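Local structure of flavohemoglobin (Malassezia yamatoensis, 6O0A) at residues Y122-G125 with A126-K129; V146-L149 with L150-L154; R159-Y162 with A163-A166; E298-A302 with Q303-R307; G372-K375 with F376-M380. The protein binds heme and FAD and is required for nitric oxide resistance, probably as an NAD(P)H-dependent nitric oxide dioxygenase like other flavohemoglobins. All coordinates share one frame; numbering follows the deposited sequence.

Overall arrangement
The five contacts follow one another along the chain, each made by residues a few positions apart. Interactions 1 and 2 lie on the successive helices 115-131 and 137-163 of the heme-binding globin part; their centres are about 17 Å apart and they touch where Phe124 packs on Tyr147. Interaction 3 ends helix 137-163, its centre about 19 Å from that of interaction 2, where the globin part leads into the antiparallel sheet that begins with strand 171-181. Interactions 4 and 5, about 27 Å apart between centres, flank the parallel sheet of the NAD-binding domain. Together they sample the heme-binding and reductase parts that a flavohemoglobin joins in one chain.

Interaction 1: Y122-G125 with A126-K129; sequences YLFG and AIAK
Ile127 sets its terminal methyl squarely on the Phe124 ring: CD1 stands 4.0 Å from the ring centroid and only 5° off the normal, a CH-pi contact over one face. The two side chains run side by side in the same direction, three residues apart on one helix. Ile127 places CG1 anti to its carbonyl carbon (chi1 -69°), which lays the longer branch back along the preceding turn, and the nearly extended chi2 carries CD1 onwards over the ring. The same methyl lies 4.2 Å from Leu123 CG, so the tightly packed part is a three-residue apolar cluster in which Leu123 and Ile127 are buried.

Beneath it the helix is regular. Ile127 N donates to Leu123 O at 2.9 Å, and the bonds from Ala126 N to Tyr122 O and from Ala128 N to Phe124 O continue the same i to i+4 ladder. The solvent side is looser: Ala128 and Lys129 are exposed, and in one of its two conformers the extended Lys129 chain leads NZ to a salt bridge with Asp49.

Helix 115-131 packs on two neighbours. Tyr122 and Ala126 touch helix 25-53, whereas Phe124 stacks with Tyr120 of its own helix and leans on Trp143, Thr144 and Tyr147 of helix 137-163.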
# COMPACT_ATOMS: atom_id res chain seq x y z
N TYR A 122 -12.64 -21.19 -5.00
CA TYR A 122 -11.43 -21.89 -4.60
C TYR A 122 -11.13 -21.72 -3.12
O TYR A 122 -10.60 -22.66 -2.50
CB TYR A 122 -10.25 -21.43 -5.47
CG TYR A 122 -10.54 -21.87 -6.89
CD1 TYR A 122 -10.51 -23.21 -7.22
CD2 TYR A 122 -10.97 -20.96 -7.84
CE1 TYR A 122 -10.83 -23.64 -8.49
CE2 TYR A 122 -11.30 -21.38 -9.11
CZ TYR A 122 -11.22 -22.72 -9.42
OH TYR A 122 -11.56 -23.16 -10.68
N LEU A 123 -11.48 -20.58 -2.52
CA LEU A 123 -11.26 -20.44 -1.09
C LEU A 123 -12.12 -21.43 -0.32
O LEU A 123 -11.64 -22.12 0.58
CB LEU A 123 -11.56 -19.00 -0.64
CG LEU A 123 -11.41 -18.77 0.86
CD1 LEU A 123 -9.98 -19.11 1.28
CD2 LEU A 123 -11.70 -17.31 1.18
N PHE A 124 -13.41 -21.51 -0.66
CA PHE A 124 -14.27 -22.38 0.12
C PHE A 124 -14.07 -23.84 -0.23
O PHE A 124 -14.29 -24.70 0.62
CB PHE A 124 -15.73 -21.92 -0.04
CG PHE A 124 -16.08 -20.81 0.93
CD1 PHE A 124 -15.53 -19.55 0.77
CD2 PHE A 124 -16.89 -21.06 2.03
CE1 PHE A 124 -15.81 -18.53 1.68
CE2 PHE A 124 -17.18 -20.04 2.94
CZ PHE A 124 -16.64 -18.78 2.77
N GLY A 125 -13.57 -24.14 -1.44
CA GLY A 125 -13.11 -25.49 -1.72
C GLY A 125 -11.95 -25.89 -0.83
O GLY A 125 -11.86 -27.04 -0.37
N ALA A 126 -11.03 -24.96 -0.58
CA ALA A 126 -9.89 -25.26 0.29
C ALA A 126 -10.32 -25.39 1.74
O ALA A 126 -9.77 -26.21 2.48
CB ALA A 126 -8.81 -24.17 0.15
N ILE A 127 -11.29 -24.58 2.17
CA ILE A 127 -11.87 -24.76 3.50
C ILE A 127 -12.47 -26.16 3.63
O ILE A 127 -12.25 -26.85 4.63
CB ILE A 127 -12.93 -23.67 3.76
CG1 ILE A 127 -12.25 -22.31 3.93
CG2 ILE A 127 -13.76 -24.02 5.00
CD1 ILE A 127 -13.23 -21.15 3.86
N ALA A 128 -13.20 -26.61 2.60
CA ALA A 128 -13.79 -27.94 2.62
C ALA A 128 -12.73 -29.03 2.68
O ALA A 128 -12.87 -30.01 3.42
CB ALA A 128 -14.67 -28.13 1.38
N LYS A 129 -11.66 -28.88 1.90
CA LYS A 129 -10.58 -29.87 1.91
C LYS A 129 -9.89 -29.92 3.27
O LYS A 129 -9.54 -31.00 3.76
CB LYS A 129 -9.55 -29.53 0.83
CG LYS A 129 -10.02 -29.69 -0.60
CD LYS A 129 -8.87 -29.37 -1.55
CE LYS A 129 -9.32 -29.31 -2.99
NZ LYS A 129 -8.17 -29.05 -3.89

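Interaction 2: V146-L149 with L150-L154; sequences VYWL and LARAL. With HEM (protoporphyrin IX containing Fe), chain C.
Ala151 CB packs against two aromatic side chains of the preceding turn, 3.9 Å from Tyr147 CE1 and 3.6 Å from Trp148 CE3, approaching both rings obliquely. The two rings also meet each other: Tyr147 CD1 sits 3.7 Å above the indole plane of Trp148, over its centre, while Trp148 CG lies at the tyrosine edge.

The heme supplies the second apolar group. Tyr147 has CG anti to its backbone N (chi1 179°), which directs the ring to the porphyrin, and CE2 comes within 3.6 Å of the vinyl carbon CBB of the heme. Leu150, with the same first torsion, brings CD2 to 3.5 Å from the heme methyl CMB, and Leu154 CD1 rests against pyrrole atom C2B.

A flat group stacks over an aliphatic carbon where the Arg152 chain bends at chi3 and folds its guanidinium back: one face lies over Trp148 CB, which is 3.5 Å from Arg152 NH1.

The hydrogen bonds are mostly those of the backbone. Ala151 N donates to Tyr147 O at 2.8 Å, in the carbonyl plane, and Arg152 N to Trp148 O. The Tyr147 hydroxyl is satisfied by Tyr116 O on helix 115-131.

The chemistry divides this helix into two sides. Tyr147, Leu150, Ala151 and Leu154 line the heme pocket mainly with apolar atoms and place no charged group against its vinyl and methyl substituents, while the cationic Arg152 is kept on the exposed side.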
# COMPACT_ATOMS: atom_id res chain seq x y z
N VAL A 146 -20.38 -14.07 5.63
CA VAL A 146 -19.28 -13.17 5.94
C VAL A 146 -18.52 -12.80 4.67
O VAL A 146 -18.26 -11.63 4.40
CB VAL A 146 -18.34 -13.81 6.99
CG1 VAL A 146 -17.09 -12.95 7.22
CG2 VAL A 146 -19.08 -14.03 8.30
N TYR A 147 -18.18 -13.81 3.86
CA TYR A 147 -17.45 -13.54 2.62
C TYR A 147 -18.21 -12.55 1.74
O TYR A 147 -17.62 -11.60 1.22
CB TYR A 147 -17.20 -14.83 1.84
CG TYR A 147 -16.46 -14.57 0.53
CD1 TYR A 147 -17.16 -14.27 -0.65
CD2 TYR A 147 -15.07 -14.58 0.48
CE1 TYR A 147 -16.48 -14.00 -1.85
CE2 TYR A 147 -14.39 -14.31 -0.72
CZ TYR A 147 -15.10 -14.02 -1.87
OH TYR A 147 -14.41 -13.75 -3.04
N TRP A 148 -19.50 -12.78 1.52
CA TRP A 148 -20.21 -11.94 0.55
C TRP A 148 -20.51 -10.55 1.08
O TRP A 148 -20.58 -9.60 0.30
CB TRP A 148 -21.47 -12.65 0.06
CG TRP A 148 -21.09 -13.71 -0.94
CD1 TRP A 148 -21.21 -15.06 -0.81
CD2 TRP A 148 -20.42 -13.49 -2.20
NE1 TRP A 148 -20.70 -15.70 -1.92
CE2 TRP A 148 -20.21 -14.75 -2.78
CE3 TRP A 148 -20.01 -12.35 -2.89
CZ2 TRP A 148 -19.59 -14.90 -4.03
CZ3 TRP A 148 -19.40 -12.50 -4.12
CH2 TRP A 148 -19.20 -13.76 -4.67
N LEU A 149 -20.66 -10.39 2.40
CA LEU A 149 -20.76 -9.05 2.96
C LEU A 149 -19.52 -8.25 2.64
O LEU A 149 -19.60 -7.07 2.24
CB LEU A 149 -20.94 -9.13 4.48
CG LEU A 149 -22.32 -9.48 5.01
CD1 LEU A 149 -22.24 -9.67 6.51
CD2 LEU A 149 -23.29 -8.36 4.65
N LEU A 150 -18.35 -8.86 2.80
CA LEU A 150 -17.08 -8.19 2.54
C LEU A 150 -16.88 -7.96 1.05
O LEU A 150 -16.50 -6.87 0.62
CB LEU A 150 -15.95 -9.03 3.14
CG LEU A 150 -14.48 -8.64 3.06
CD1 LEU A 150 -14.27 -7.24 3.57
CD2 LEU A 150 -13.71 -9.63 3.90
N ALA A 151 -17.14 -8.99 0.23
CA ALA A 151 -17.00 -8.84 -1.21
C ALA A 151 -17.89 -7.72 -1.74
O ALA A 151 -17.46 -6.91 -2.58
CB ALA A 151 -17.33 -10.15 -1.91
N ARG A 152 -19.14 -7.65 -1.28
CA ARG A 152 -20.04 -6.62 -1.77
C ARG A 152 -19.55 -5.23 -1.38
O ARG A 152 -19.62 -4.29 -2.18
CB ARG A 152 -21.47 -6.85 -1.26
CG ARG A 152 -22.14 -8.09 -1.86
CD ARG A 152 -23.61 -8.19 -1.46
NE ARG A 152 -24.07 -9.57 -1.33
CZ ARG A 152 -24.35 -10.16 -0.18
NH1 ARG A 152 -24.77 -11.42 -0.16
NH2 ARG A 152 -24.23 -9.49 0.97
N ALA A 153 -19.04 -5.08 -0.15
CA ALA A 153 -18.51 -3.80 0.30
C ALA A 153 -17.32 -3.37 -0.56
O ALA A 153 -17.25 -2.22 -1.00
CB ALA A 153 -18.11 -3.89 1.77
N LEU A 154 -16.39 -4.29 -0.82
CA LEU A 154 -15.23 -3.97 -1.65
C LEU A 154 -15.62 -3.65 -3.08
O LEU A 154 -15.11 -2.69 -3.67
CB LEU A 154 -14.24 -5.14 -1.62
CG LEU A 154 -13.49 -5.36 -0.31
CD1 LEU A 154 -12.68 -6.66 -0.36
CD2 LEU A 154 -12.59 -4.15 -0.01
CHA HEM C . -4.41 -8.02 -2.09
CHB HEM C . -8.36 -9.08 0.58
CHC HEM C . -10.63 -10.63 -3.42
CHD HEM C . -6.50 -10.19 -5.92
C1A HEM C . -5.29 -8.15 -1.03
C2A HEM C . -5.03 -7.76 0.34
C3A HEM C . -6.11 -8.05 1.07
C4A HEM C . -7.10 -8.65 0.20
CMA HEM C . -6.30 -7.82 2.59
CAA HEM C . -3.73 -7.11 0.85
CBA HEM C . -3.95 -5.61 0.68
CGA HEM C . -2.70 -4.85 1.07
O1A HEM C . -1.60 -5.20 0.57
O2A HEM C . -2.80 -3.90 1.88
C1B HEM C . -9.32 -9.58 -0.27
C2B HEM C . -10.66 -10.00 0.12
C3B HEM C . -11.29 -10.45 -0.99
C4B HEM C . -10.37 -10.30 -2.11
CMB HEM C . -11.18 -9.94 1.57
CAB HEM C . -12.73 -11.00 -1.15
CBB HEM C . -13.71 -10.85 -0.24
C1C HEM C . -9.69 -10.68 -4.43
C2C HEM C . -9.92 -11.20 -5.75
C3C HEM C . -8.78 -11.08 -6.46
C4C HEM C . -7.79 -10.49 -5.58
CMC HEM C . -11.29 -11.75 -6.21
CAC HEM C . -8.45 -11.51 -7.91
CBC HEM C . -9.08 -12.53 -8.52
C1D HEM C . -5.59 -9.56 -5.09
C2D HEM C . -4.23 -9.23 -5.47
C3D HEM C . -3.64 -8.65 -4.42
C4D HEM C . -4.61 -8.57 -3.34
CMD HEM C . -3.60 -9.55 -6.85
CAD HEM C . -2.19 -8.14 -4.38
CBD HEM C . -1.39 -9.08 -3.48
CGD HEM C . -0.99 -10.34 -4.21
O1D HEM C . -0.46 -10.26 -5.35
O2D HEM C . -1.18 -11.45 -3.63
NA HEM C . -6.57 -8.68 -1.08
NB HEM C . -9.19 -9.78 -1.62
NC HEM C . -8.38 -10.25 -4.35
ND HEM C . -5.79 -9.13 -3.79
FE HEM C . -7.58 -9.21 -2.77

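Interaction 3: R159-Y162 with A163-A166; sequences RKLY and AQQA
Leu161 O is gripped by two donors at the C-terminal end of helix 137-163, where the regular turns give way to a loop. Gln164 N reaches it at 3.1 Å from well above the carbonyl plane, 63° out of it, an i to i+3 bond as in a 3-10 turn. From the opposite face comes Gln165 NE2, also at 3.1 Å and almost straight (175°), so a side-chain amide also donates to this last-turn carbonyl. Gln165 can do this because its chain is bent at chi2 (-52°), which folds the amide back over the last turn. Its other amide atom, OE1, bonds to Thr200, holding the group from both ends.

Ala163 N still bonds to Arg159 O as in a regular helix, whereas Gln164 N to Lys160 O is weak. Gln165 N then takes Tyr162 O at 3.2 Å. Here the globin part gives way to the reductase part: Leu161 and Tyr162 pack on Ala107 of helix 96-108 and on Tyr265, and the Tyr162 hydroxyl bonds to Leu111 O. The exposed Gln164 crosses Leu161 obliquely, its OE1 resting 3.7 Å from methyl CD2 of Leu161.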
# COMPACT_ATOMS: atom_id res chain seq x y z
N ARG A 159 -16.03 0.08 -7.49
CA ARG A 159 -16.83 0.71 -8.53
C ARG A 159 -16.74 2.23 -8.46
O ARG A 159 -16.59 2.90 -9.49
CB ARG A 159 -18.29 0.25 -8.42
CG ARG A 159 -19.20 0.95 -9.39
CD ARG A 159 -20.64 0.51 -9.23
NE ARG A 159 -20.78 -0.93 -9.33
CZ ARG A 159 -21.12 -1.72 -8.31
NH1 ARG A 159 -21.36 -1.20 -7.11
NH2 ARG A 159 -21.22 -3.03 -8.50
N LYS A 160 -16.80 2.79 -7.25
CA LYS A 160 -16.68 4.24 -7.10
C LYS A 160 -15.30 4.74 -7.51
O LYS A 160 -15.18 5.82 -8.09
CB LYS A 160 -16.99 4.64 -5.66
CG LYS A 160 -18.43 4.36 -5.23
CD LYS A 160 -18.68 4.82 -3.80
CE LYS A 160 -20.12 4.59 -3.38
NZ LYS A 160 -21.07 5.34 -4.26
N LEU A 161 -14.26 3.97 -7.20
CA LEU A 161 -12.90 4.36 -7.58
C LEU A 161 -12.76 4.38 -9.10
O LEU A 161 -12.18 5.32 -9.67
CB LEU A 161 -11.87 3.42 -6.96
CG LEU A 161 -11.71 3.48 -5.44
CD1 LEU A 161 -10.91 2.31 -4.91
CD2 LEU A 161 -11.03 4.79 -5.06
N TYR A 162 -13.26 3.35 -9.77
CA TYR A 162 -13.18 3.30 -11.23
C TYR A 162 -13.94 4.46 -11.86
O TYR A 162 -13.51 4.99 -12.89
CB TYR A 162 -13.74 1.97 -11.74
CG TYR A 162 -12.89 0.76 -11.41
CD1 TYR A 162 -11.50 0.83 -11.44
CD2 TYR A 162 -13.49 -0.46 -11.09
CE1 TYR A 162 -10.72 -0.28 -11.15
CE2 TYR A 162 -12.71 -1.58 -10.80
CZ TYR A 162 -11.34 -1.48 -10.83
OH TYR A 162 -10.55 -2.58 -10.55
N ALA A 163 -15.04 4.89 -11.24
CA ALA A 163 -15.83 5.99 -11.80
C ALA A 163 -15.09 7.31 -11.75
O ALA A 163 -15.47 8.24 -12.47
CB ALA A 163 -17.17 6.11 -11.08
N GLN A 164 -14.06 7.43 -10.92
CA GLN A 164 -13.31 8.68 -10.83
C GLN A 164 -12.25 8.83 -11.91
O GLN A 164 -11.65 9.91 -12.02
CB GLN A 164 -12.64 8.78 -9.45
CG GLN A 164 -13.60 8.79 -8.28
CD GLN A 164 -12.88 8.95 -6.95
OE1 GLN A 164 -12.33 7.99 -6.41
NE2 GLN A 164 -12.88 10.17 -6.43
N GLN A 165 -12.01 7.80 -12.72
CA GLN A 165 -10.88 7.82 -13.63
C GLN A 165 -11.19 8.60 -14.91
O GLN A 165 -12.34 8.71 -15.34
CB GLN A 165 -10.46 6.41 -14.01
CG GLN A 165 -10.11 5.57 -12.81
CD GLN A 165 -9.11 6.27 -11.93
OE1 GLN A 165 -8.03 6.64 -12.39
NE2 GLN A 165 -9.47 6.48 -10.67
N ALA A 166 -10.13 9.09 -15.54
CA ALA A 166 -10.20 9.82 -16.80
C ALA A 166 -10.23 8.89 -18.01
O ALA A 166 -10.24 9.38 -19.14
CB ALA A 166 -9.00 10.77 -16.91

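Interaction 4: E298-A302 with Q303-R307; sequences EKLAA and QKSER
Ser305 folds back on Leu300 just beyond the end of helix 290-302, and both its backbone and its side chain take part. Ser305 N donates to Leu300 O at 3.0 Å in a nearly straight bond (164°). Alongside, Leu300 CD2 packs against the serine, 3.4 Å from Ser305 OG and 3.6 Å from Ser305 CB. With chi1 near -72° the Leu300 branch lies beside its own backbone N, where CD2 can meet Ser305. Ser305 OG is in turn approached by Arg307 N in a weak bond.

The turn that positions this pair is a Schellman motif. Lys304 leaves the helix with positive phi (55°), and its N donates to Ala301 O at 3.0 Å, from well above the carbonyl plane. The 6→1 bond from Ser305 N thus encloses the shorter one from Lys304 N. One residue earlier, Gln303 N still makes a regular helical bond to Lys299 O at 2.9 Å. Gln303 CG lies 3.2 Å from Lys299 O, and the bent Lys299 chain passes across the Gln303 side chain on the outer surface.

Farther out, Arg307 ties the departing chain to its surroundings through its guanidinium: NE forms a salt bridge with Glu274, and NH1 bonds to Ser279 O and Asp276 O. Leu300 and Arg307 both pack on Leu281 of strand 281-286, while Lys299, Leu300 and Gln303 touch Leu270 of helix 270-273. The turn delivers the chain from helix 290-302 into strand 308-315, the neighbour of strand 281-286 in the parallel sheet.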
# COMPACT_ATOMS: atom_id res chain seq x y z
N GLU A 298 6.13 18.62 -1.73
CA GLU A 298 5.97 19.38 -2.97
C GLU A 298 4.57 19.96 -3.09
O GLU A 298 4.39 21.10 -3.53
CB GLU A 298 6.29 18.49 -4.17
CG GLU A 298 6.44 19.28 -5.49
CD GLU A 298 5.13 19.47 -6.25
OE1 GLU A 298 4.22 18.63 -6.13
OE2 GLU A 298 5.02 20.47 -7.00
N LYS A 299 3.55 19.18 -2.71
CA LYS A 299 2.18 19.68 -2.80
C LYS A 299 1.94 20.81 -1.79
O LYS A 299 1.37 21.86 -2.13
CB LYS A 299 1.18 18.54 -2.59
CG LYS A 299 -0.28 18.96 -2.76
CD LYS A 299 -0.53 19.48 -4.16
CE LYS A 299 -1.96 19.99 -4.31
NZ LYS A 299 -2.98 18.97 -3.91
N LEU A 300 2.37 20.61 -0.55
CA LEU A 300 2.23 21.66 0.46
C LEU A 300 2.93 22.94 0.02
O LEU A 300 2.43 24.05 0.26
CB LEU A 300 2.77 21.18 1.80
CG LEU A 300 1.95 20.14 2.56
CD1 LEU A 300 2.82 19.39 3.56
CD2 LEU A 300 0.75 20.80 3.27
N ALA A 301 4.08 22.81 -0.64
CA ALA A 301 4.77 24.00 -1.13
C ALA A 301 3.98 24.68 -2.24
O ALA A 301 3.84 25.91 -2.25
CB ALA A 301 6.18 23.63 -1.61
N ALA A 302 3.44 23.90 -3.18
CA ALA A 302 2.61 24.48 -4.24
C ALA A 302 1.36 25.15 -3.68
O ALA A 302 0.89 26.15 -4.24
CB ALA A 302 2.22 23.39 -5.24
N GLN A 303 0.82 24.63 -2.58
CA GLN A 303 -0.35 25.21 -1.95
C GLN A 303 -0.03 26.42 -1.08
O GLN A 303 -0.96 27.03 -0.55
CB GLN A 303 -1.06 24.17 -1.08
CG GLN A 303 -1.65 23.01 -1.83
CD GLN A 303 -2.21 21.96 -0.90
OE1 GLN A 303 -1.92 21.96 0.30
NE2 GLN A 303 -3.03 21.06 -1.44
N LYS A 304 1.25 26.75 -0.91
CA LYS A 304 1.67 27.82 0.01
C LYS A 304 1.14 27.57 1.42
O LYS A 304 0.59 28.46 2.07
CB LYS A 304 1.25 29.19 -0.52
CG LYS A 304 1.42 29.34 -2.03
CD LYS A 304 2.52 30.32 -2.40
CE LYS A 304 2.72 30.35 -3.91
NZ LYS A 304 1.44 30.57 -4.64
N SER A 305 1.32 26.34 1.89
CA SER A 305 0.78 25.93 3.18
C SER A 305 1.41 26.72 4.32
O SER A 305 2.62 26.92 4.36
CB SER A 305 1.01 24.43 3.40
OG SER A 305 0.32 23.96 4.54
N GLU A 306 0.57 27.13 5.27
CA GLU A 306 1.01 27.81 6.49
C GLU A 306 1.28 26.84 7.64
O GLU A 306 1.67 27.30 8.73
CB GLU A 306 -0.04 28.83 6.93
CG GLU A 306 -0.39 29.87 5.88
CD GLU A 306 0.61 31.00 5.83
OE1 GLU A 306 0.49 31.86 4.93
OE2 GLU A 306 1.52 31.04 6.68
N ARG A 307 1.06 25.55 7.44
CA ARG A 307 1.20 24.58 8.52
C ARG A 307 2.65 24.44 8.96
O ARG A 307 3.58 24.55 8.15
CB ARG A 307 0.69 23.21 8.07
CG ARG A 307 -0.77 23.13 7.72
CD ARG A 307 -1.10 21.75 7.17
NE ARG A 307 -2.45 21.70 6.62
CZ ARG A 307 -3.53 21.41 7.33
NH1 ARG A 307 -3.43 21.12 8.62
NH2 ARG A 307 -4.72 21.40 6.75

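Interaction 5: G372-K375 with F376-M380; sequences GPLK and FMQEM
At the start of helix 374-386, in the beta-alpha-beta unit that runs from strand 367-371 to strand 394-397, Pro373 packs on Phe376 and Gly372 meets Met377. Pro373 holds the N-cap position. Its CD lies 3.8 Å from Phe376 CB, and its carbonyl oxygen accepts Met377 N at 2.9 Å, opening the helical ladder that Gln378 N to Leu374 O continues. Phe376 puts CG anti to the backbone N (chi1 172°), bringing CD2 of the ring to 3.9 Å from Gly372 CA; Met380 CG lies over one face of that ring. With no side chain on Gly372, the Phe376 ring can come this close to its CA.

Met377 curls back at chi3, so that CE comes within 3.3 Å of Gly372 O. Met377 SD accepts a long, weak hydrogen bond from Gly372 N at 3.5 Å. On the exposed side, Lys375 bends at chi4 and crosses Glu379, giving a loose salt bridge of 3.5 Å between Lys375 NZ and Glu379 OE2.

Inward, Phe376 and Met380 pack on Ile284 of strand 281-286, and Met377 and Met380 on Leu370 of strand 367-371. A Gly-Pro pair that leads from a parallel strand into a helix packed on the sheet is consistent with the Cys-Gly-Pro sequence known at this place in ferredoxin reductase-like NAD-binding domains.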
# COMPACT_ATOMS: atom_id res chain seq x y z
N GLY A 372 8.37 3.58 6.22
CA GLY A 372 9.66 2.95 6.26
C GLY A 372 9.48 1.46 6.34
O GLY A 372 8.37 0.95 6.22
N PRO A 373 10.57 0.72 6.57
CA PRO A 373 10.44 -0.72 6.77
C PRO A 373 9.49 -1.02 7.92
O PRO A 373 9.31 -0.21 8.83
CB PRO A 373 11.88 -1.16 7.09
CG PRO A 373 12.74 -0.11 6.46
CD PRO A 373 11.97 1.18 6.65
N LEU A 374 8.87 -2.20 7.86
CA LEU A 374 7.89 -2.57 8.88
C LEU A 374 8.46 -2.41 10.28
O LEU A 374 7.83 -1.81 11.16
CB LEU A 374 7.41 -4.00 8.64
CG LEU A 374 6.29 -4.49 9.56
CD1 LEU A 374 5.10 -3.54 9.53
CD2 LEU A 374 5.87 -5.91 9.20
N LYS A 375 9.68 -2.91 10.50
CA LYS A 375 10.30 -2.84 11.82
C LYS A 375 10.48 -1.39 12.27
O LYS A 375 10.14 -1.03 13.40
CB LYS A 375 11.65 -3.56 11.81
CG LYS A 375 12.37 -3.59 13.15
CD LYS A 375 13.79 -4.11 12.98
CE LYS A 375 14.53 -4.16 14.31
NZ LYS A 375 13.88 -5.10 15.27
N PHE A 376 11.01 -0.55 11.38
CA PHE A 376 11.13 0.88 11.66
C PHE A 376 9.79 1.48 12.08
O PHE A 376 9.70 2.18 13.09
CB PHE A 376 11.68 1.59 10.42
CG PHE A 376 11.66 3.09 10.52
CD1 PHE A 376 12.70 3.76 11.16
CD2 PHE A 376 10.64 3.84 9.94
CE1 PHE A 376 12.70 5.15 11.23
CE2 PHE A 376 10.64 5.24 10.01
CZ PHE A 376 11.67 5.88 10.66
N MET A 377 8.74 1.21 11.31
CA MET A 377 7.44 1.80 11.61
C MET A 377 6.86 1.25 12.90
O MET A 377 6.20 1.98 13.65
CB MET A 377 6.48 1.57 10.44
CG MET A 377 6.86 2.39 9.22
SD MET A 377 5.55 2.40 7.99
CE MET A 377 5.39 0.65 7.62
N GLN A 378 7.09 -0.04 13.18
CA GLN A 378 6.61 -0.61 14.43
C GLN A 378 7.26 0.06 15.63
O GLN A 378 6.58 0.36 16.62
CB GLN A 378 6.85 -2.12 14.45
CG GLN A 378 5.85 -2.93 13.65
CD GLN A 378 6.12 -4.43 13.68
OE1 GLN A 378 7.27 -4.87 13.69
NE2 GLN A 378 5.05 -5.23 13.70
N GLU A 379 8.57 0.32 15.56
CA GLU A 379 9.27 0.94 16.68
C GLU A 379 8.87 2.40 16.83
O GLU A 379 8.70 2.89 17.95
CB GLU A 379 10.78 0.82 16.48
CG GLU A 379 11.30 -0.59 16.72
CD GLU A 379 12.72 -0.79 16.21
OE1 GLU A 379 13.26 0.12 15.54
OE2 GLU A 379 13.30 -1.86 16.50
N MET A 380 8.73 3.12 15.72
CA MET A 380 8.30 4.51 15.78
C MET A 380 6.89 4.61 16.35
O MET A 380 6.62 5.44 17.23
CB MET A 380 8.38 5.14 14.39
CG MET A 380 9.79 5.25 13.87
SD MET A 380 10.74 6.30 14.98
CE MET A 380 9.79 7.79 14.84